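Local structure of tRNA-splicing endonuclease (2CV8) at residues I21-Y26 with K37-I42; I10-I15 with S44-S49. The protein probably removes introns from precursor tRNAs by cutting at both splice sites, leaving 2',3'-cyclic phosphate and 5'-hydroxyl ends. One frame throughout, in Å; residues are numbered along the deposited sequence.

Contact 1 (I21-Y26 with K37-I42); sequences IYKMGY and KSAEEI
Side-chain packing of a helix end against a loop forms this contact, in the N-terminal domain of an archaeal tRNA-intron endonuclease: the last turn of helix 15-25 meets the loop between strands 29-30 and 46-49, which makes a short 3-10 turn at Ala39-Glu40. Tyr22 makes the largest single contribution. Its CG is anti to the backbone N (chi1 -172°), which sends the ring toward the loop. Ile42 lays its CD1 over one ring face in a CH-pi contact, 3.7 Å from the ring centroid, with the tip lying nearer the CG-CD2 side. Ala39 comes to the ring edge, its CB 3.7 Å from Tyr22 CD2. The phenol oxygen reaches past both to hydrogen-bond with Pro36 O, so the loop holds the ring by its tip as well as by face and edge. An alanine in place of Tyr22 would probably loosen the loop from the helix, since the seat for Ile42 CD1 and the bond to Pro36 would both go. Tyr26, the first residue to leave helical geometry, has positive phi; its N still bonds to Tyr22 O, and its ring turns an edge, at CE2, to Lys37 O. Its side chain lies about 7 Å from that of Tyr117, probably an active-site residue. Poorly ordered Lys23 bends at chi4 to arch round Ala39 CB, its CG 3.5 Å and its NZ 3.4 Å from that methyl.

Contact 2 (I10-I15 with S44-S49); sequences ILIKNI and SELILS
Strands 10-12 and 46-49 run antiparallel at 156°, their axes 4.9 Å apart, with Ile10-Leu48 and Ile12-Leu46 as hydrogen-bonded pairs and Leu11-Ile47 as the non-hydrogen-bonded pair between them. The bonds at Ile10-Leu48 are nearly straight: Ile10 N lies 2.8 Å from Leu48 O, almost along the C=O axis, and Leu48 N returns to Ile10 O in the carbonyl plane. At Ile12-Leu46 the bond from Ile12 N to Leu46 O is more bent (142°), and the return bond from Leu46 N to Ile12 O is weak. Ile10, Ile12, Leu46 and Leu48 share one buried face. Ile12 and Leu46 run alongside each other there in the same direction, with CB to CB 3.6 Å, and both rest on Ala18 of helix 15-25. Ile12 CG1 also approaches Leu48 CD1 diagonally, at 4.4 Å. Leu11 and Ile47 occupy the reverse face, where Leu11 CD1 touches Glu45 CG at 4.0 Å and Ile47 CG1 at 4.2 Å. Beyond the pairing both segments lead into helices: Asn14 OD1 caps Asp17 N, and Ser49 stands at the N-cap of helix 50-58. Strands 2-6 and 29-30 flank the pair, which makes it an interior part of the mixed sheet of the N-terminal domain, a sheet with helix 15-25 packed on the face of Ile12 and Leu46.

From the N terminus the chain passes along strand 9-12, turns directly into helix 15-25, makes the short strand 29-30 and a loop, and returns as strand 46-49. Contact 1 closes the inner loop, from the end of the helix to residues 37-42; contact 2 closes the outer one, so the first is nested within the second. Together they join helix 15-25, the 37-42 loop and the central strands 9-12 and 46-49. The two meet where helix 15-25 packs on the strand pair: Ile21 CD1 packs on Ile12 CD1 at 3.5 Å, and Tyr22 CD1 lies 4.2 Å from Leu46 CD2. The helix end thus packs on the strands through Ile21 and on the loop through Tyr22.

Contact 1 (I21-Y26 with K37-I42)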
loop_
_atom_site.group_PDB
_atom_site.type_symbol
_atom_site.label_atom_id
_atom_site.label_comp_id
_atom_site.label_asym_id
_atom_site.label_seq_id
_atom_site.Cartn_x
_atom_site.Cartn_y
_atom_site.Cartn_z
ATOM N N ILE B 21 -17.573 -24.948 -17.819
ATOM C CA ILE B 21 -16.609 -24.469 -16.838
ATOM C C ILE B 21 -16.569 -22.936 -16.836
ATOM O O ILE B 21 -16.383 -22.304 -15.796
ATOM C CB ILE B 21 -15.197 -25.017 -17.148
ATOM C CG1 ILE B 21 -15.209 -26.552 -17.076
ATOM C CG2 ILE B 21 -14.185 -24.449 -16.162
ATOM C CD1 ILE B 21 -13.939 -27.228 -17.545
ATOM N N TYR B 22 -16.754 -22.344 -18.010
ATOM C CA TYR B 22 -16.728 -20.899 -18.138
ATOM C C TYR B 22 -18.026 -20.322 -17.605
ATOM O O TYR B 22 -18.030 -19.279 -16.957
ATOM C CB TYR B 22 -16.550 -20.501 -19.601
ATOM C CG TYR B 22 -16.320 -19.025 -19.794
ATOM C CD1 TYR B 22 -15.101 -18.435 -19.449
ATOM C CD2 TYR B 22 -17.327 -18.208 -20.301
ATOM C CE1 TYR B 22 -14.889 -17.067 -19.609
ATOM C CE2 TYR B 22 -17.127 -16.835 -20.459
ATOM C CZ TYR B 22 -15.908 -16.273 -20.115
ATOM O OH TYR B 22 -15.715 -14.923 -20.294
ATOM N N LYS B 23 -19.133 -20.998 -17.888
ATOM C CA LYS B 23 -20.427 -20.529 -17.410
ATOM C C LYS B 23 -20.441 -20.511 -15.885
ATOM O O LYS B 23 -20.940 -19.562 -15.278
ATOM C CB LYS B 23 -21.559 -21.425 -17.930
ATOM C CG LYS B 23 -22.260 -20.881 -19.168
ATOM C CD LYS B 23 -23.495 -21.695 -19.527
ATOM C CE LYS B 23 -24.300 -21.015 -20.626
ATOM N NZ LYS B 23 -23.520 -20.824 -21.883
HETATM N N MSE B 24 -19.885 -21.561 -15.280
HETATM C CA MSE B 24 -19.825 -21.681 -13.827
HETATM C C MSE B 24 -19.580 -20.332 -13.147
HETATM O O MSE B 24 -20.289 -19.959 -12.213
HETATM C CB MSE B 24 -18.720 -22.664 -13.414
HETATM C CG MSE B 24 -18.997 -24.129 -13.733
HETATM SE SE MSE B 24 -17.560 -25.318 -13.134
HETATM C CE MSE B 24 -17.603 -24.814 -11.262
ATOM N N GLY B 25 -18.576 -19.602 -13.618
ATOM C CA GLY B 25 -18.276 -18.317 -13.022
ATOM C C GLY B 25 -17.132 -17.579 -13.680
ATOM O O GLY B 25 -16.308 -16.983 -13.006
ATOM N N TYR B 26 -17.087 -17.601 -15.002
ATOM C CA TYR B 26 -16.030 -16.919 -15.740
ATOM C C TYR B 26 -14.632 -17.408 -15.378
ATOM O O TYR B 26 -13.801 -16.652 -14.878
ATOM C CB TYR B 26 -16.118 -15.406 -15.521
ATOM C CG TYR B 26 -17.454 -14.817 -15.921
ATOM C CD1 TYR B 26 -18.519 -14.774 -15.020
ATOM C CD2 TYR B 26 -17.658 -14.312 -17.210
ATOM C CE1 TYR B 26 -19.753 -14.238 -15.384
ATOM C CE2 TYR B 26 -18.891 -13.774 -17.589
ATOM C CZ TYR B 26 -19.935 -13.738 -16.667
ATOM O OH TYR B 26 -21.150 -13.187 -17.019
ATOM N N LYS B 37 -18.408 -12.415 -23.976
ATOM C CA LYS B 37 -19.529 -11.842 -23.236
ATOM C C LYS B 37 -20.211 -13.020 -22.539
ATOM O O LYS B 37 -20.425 -13.005 -21.328
ATOM C CB LYS B 37 -20.514 -11.164 -24.193
ATOM C CG LYS B 37 -19.923 -10.020 -25.004
ATOM C CD LYS B 37 -20.342 -10.097 -26.471
ATOM C CE LYS B 37 -21.855 -10.110 -26.639
ATOM N NZ LYS B 37 -22.489 -8.836 -26.202
ATOM N N SER B 38 -20.538 -14.046 -23.321
ATOM C CA SER B 38 -21.178 -15.255 -22.804
ATOM C C SER B 38 -20.391 -16.490 -23.229
ATOM O O SER B 38 -19.558 -16.421 -24.139
ATOM C CB SER B 38 -22.608 -15.369 -23.327
ATOM O OG SER B 38 -22.631 -15.333 -24.743
ATOM N N ALA B 39 -20.647 -17.617 -22.566
ATOM C CA ALA B 39 -19.962 -18.860 -22.905
ATOM C C ALA B 39 -20.485 -19.304 -24.270
ATOM O O ALA B 39 -19.928 -20.178 -24.936
ATOM C CB ALA B 39 -20.259 -19.919 -21.862
ATOM N N GLU B 40 -21.566 -18.658 -24.673
ATOM C CA GLU B 40 -22.232 -18.937 -25.923
ATOM C C GLU B 40 -21.318 -18.644 -27.113
ATOM O O GLU B 40 -21.385 -19.322 -28.141
ATOM C CB GLU B 40 -23.512 -18.098 -25.964
ATOM C CG GLU B 40 -24.611 -18.611 -26.858
ATOM C CD GLU B 40 -24.817 -20.096 -26.750
ATOM O OE1 GLU B 40 -24.052 -20.844 -27.400
ATOM O OE2 GLU B 40 -25.736 -20.516 -26.018
ATOM N N GLU B 41 -20.446 -17.651 -26.979
ATOM C CA GLU B 41 -19.542 -17.316 -28.080
ATOM C C GLU B 41 -18.167 -17.988 -28.018
ATOM O O GLU B 41 -17.240 -17.568 -28.703
ATOM C CB GLU B 41 -19.392 -15.786 -28.199
ATOM C CG GLU B 41 -19.181 -15.039 -26.888
ATOM C CD GLU B 41 -19.339 -13.524 -27.042
ATOM O OE1 GLU B 41 -18.582 -12.918 -27.833
ATOM O OE2 GLU B 41 -20.226 -12.946 -26.370
ATOM N N ILE B 42 -18.043 -19.038 -27.212
ATOM C CA ILE B 42 -16.782 -19.768 -27.077
ATOM C C ILE B 42 -16.774 -20.969 -28.021
ATOM O O ILE B 42 -17.668 -21.818 -27.963
ATOM C CB ILE B 42 -16.563 -20.289 -25.616
ATOM C CG1 ILE B 42 -16.388 -19.110 -24.655
ATOM C CG2 ILE B 42 -15.337 -21.213 -25.564
ATOM C CD1 ILE B 42 -16.230 -19.513 -23.188
#

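Contact 2 (I10-I15 with S44-S49)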
loop_
_atom_site.group_PDB
_atom_site.type_symbol
_atom_site.label_atom_id
_atom_site.label_comp_id
_atom_site.label_asym_id
_atom_site.label_seq_id
_atom_site.Cartn_x
_atom_site.Cartn_y
_atom_site.Cartn_z
ATOM N N ILE B 10 -3.591 -25.450 -17.905
ATOM C CA ILE B 10 -4.497 -26.575 -18.084
ATOM C C ILE B 10 -5.430 -26.374 -19.268
ATOM O O ILE B 10 -6.183 -25.405 -19.336
ATOM C CB ILE B 10 -5.303 -26.813 -16.802
ATOM C CG1 ILE B 10 -4.354 -27.321 -15.717
ATOM C CG2 ILE B 10 -6.421 -27.805 -17.043
ATOM C CD1 ILE B 10 -4.967 -27.397 -14.368
ATOM N N LEU B 11 -5.373 -27.318 -20.194
ATOM C CA LEU B 11 -6.157 -27.277 -21.415
ATOM C C LEU B 11 -7.503 -27.987 -21.300
ATOM O O LEU B 11 -7.585 -29.099 -20.777
ATOM C CB LEU B 11 -5.329 -27.921 -22.533
ATOM C CG LEU B 11 -5.800 -27.886 -23.983
ATOM C CD1 LEU B 11 -5.731 -26.459 -24.515
ATOM C CD2 LEU B 11 -4.914 -28.806 -24.808
ATOM N N ILE B 12 -8.560 -27.337 -21.775
ATOM C CA ILE B 12 -9.893 -27.941 -21.778
ATOM C C ILE B 12 -10.224 -28.099 -23.262
ATOM O O ILE B 12 -10.665 -27.139 -23.909
ATOM C CB ILE B 12 -10.963 -27.026 -21.127
ATOM C CG1 ILE B 12 -10.629 -26.773 -19.654
ATOM C CG2 ILE B 12 -12.350 -27.676 -21.256
ATOM C CD1 ILE B 12 -10.798 -27.982 -18.763
ATOM N N LYS B 13 -10.008 -29.304 -23.794
ATOM C CA LYS B 13 -10.240 -29.593 -25.212
ATOM C C LYS B 13 -11.695 -29.730 -25.653
ATOM O O LYS B 13 -12.032 -29.381 -26.778
ATOM C CB LYS B 13 -9.454 -30.845 -25.613
ATOM C CG LYS B 13 -9.706 -32.051 -24.724
ATOM C CD LYS B 13 -8.573 -33.065 -24.834
ATOM C CE LYS B 13 -7.252 -32.471 -24.333
ATOM N NZ LYS B 13 -6.128 -33.459 -24.303
ATOM N N ASN B 14 -12.557 -30.234 -24.778
ATOM C CA ASN B 14 -13.972 -30.387 -25.111
ATOM C C ASN B 14 -14.698 -29.044 -24.998
ATOM O O ASN B 14 -14.698 -28.428 -23.934
ATOM C CB ASN B 14 -14.621 -31.412 -24.171
ATOM C CG ASN B 14 -16.129 -31.470 -24.320
ATOM O OD1 ASN B 14 -16.825 -30.480 -24.105
ATOM N ND2 ASN B 14 -16.643 -32.638 -24.686
ATOM N N ILE B 15 -15.330 -28.597 -26.082
ATOM C CA ILE B 15 -16.049 -27.318 -26.072
ATOM C C ILE B 15 -17.268 -27.251 -25.141
ATOM O O ILE B 15 -17.565 -26.191 -24.586
ATOM C CB ILE B 15 -16.485 -26.897 -27.500
ATOM C CG1 ILE B 15 -15.254 -26.518 -28.322
ATOM C CG2 ILE B 15 -17.429 -25.703 -27.435
ATOM C CD1 ILE B 15 -15.585 -25.872 -29.635
ATOM N N SER B 44 -13.406 -22.219 -28.986
ATOM C CA SER B 44 -12.048 -22.715 -28.918
ATOM C C SER B 44 -11.791 -23.235 -27.517
ATOM O O SER B 44 -12.443 -22.816 -26.565
ATOM C CB SER B 44 -11.062 -21.604 -29.270
ATOM O OG SER B 44 -11.222 -20.482 -28.419
ATOM N N GLU B 45 -10.844 -24.159 -27.407
ATOM C CA GLU B 45 -10.474 -24.762 -26.134
ATOM C C GLU B 45 -10.316 -23.737 -25.024
ATOM O O GLU B 45 -9.728 -22.686 -25.210
ATOM C CB GLU B 45 -9.181 -25.571 -26.292
ATOM C CG GLU B 45 -8.187 -25.011 -27.287
ATOM C CD GLU B 45 -8.407 -25.539 -28.688
ATOM O OE1 GLU B 45 -7.538 -25.320 -29.556
ATOM O OE2 GLU B 45 -9.449 -26.178 -28.922
ATOM N N LEU B 46 -10.863 -24.062 -23.866
ATOM C CA LEU B 46 -10.803 -23.191 -22.711
ATOM C C LEU B 46 -9.439 -23.381 -22.064
ATOM O O LEU B 46 -8.996 -24.506 -21.855
ATOM C CB LEU B 46 -11.929 -23.577 -21.736
ATOM C CG LEU B 46 -12.456 -22.635 -20.644
ATOM C CD1 LEU B 46 -11.610 -22.726 -19.400
ATOM C CD2 LEU B 46 -12.500 -21.207 -21.197
ATOM N N ILE B 47 -8.758 -22.284 -21.766
ATOM C CA ILE B 47 -7.463 -22.385 -21.116
ATOM C C ILE B 47 -7.495 -21.877 -19.677
ATOM O O ILE B 47 -7.801 -20.719 -19.417
ATOM C CB ILE B 47 -6.384 -21.650 -21.925
ATOM C CG1 ILE B 47 -6.013 -22.518 -23.131
ATOM C CG2 ILE B 47 -5.153 -21.382 -21.064
ATOM C CD1 ILE B 47 -4.756 -22.112 -23.836
ATOM N N LEU B 48 -7.191 -22.768 -18.741
ATOM C CA LEU B 48 -7.186 -22.436 -17.324
ATOM C C LEU B 48 -5.773 -22.366 -16.789
ATOM O O LEU B 48 -4.917 -23.151 -17.176
ATOM C CB LEU B 48 -7.953 -23.490 -16.517
ATOM C CG LEU B 48 -9.471 -23.633 -16.671
ATOM C CD1 LEU B 48 -9.951 -24.788 -15.782
ATOM C CD2 LEU B 48 -10.176 -22.315 -16.294
ATOM N N SER B 49 -5.538 -21.424 -15.886
ATOM C CA SER B 49 -4.234 -21.271 -15.268
ATOM C C SER B 49 -4.178 -22.260 -14.112
ATOM O O SER B 49 -5.225 -22.727 -13.646
ATOM C CB SER B 49 -4.071 -19.852 -14.736
ATOM O OG SER B 49 -5.027 -19.560 -13.733
#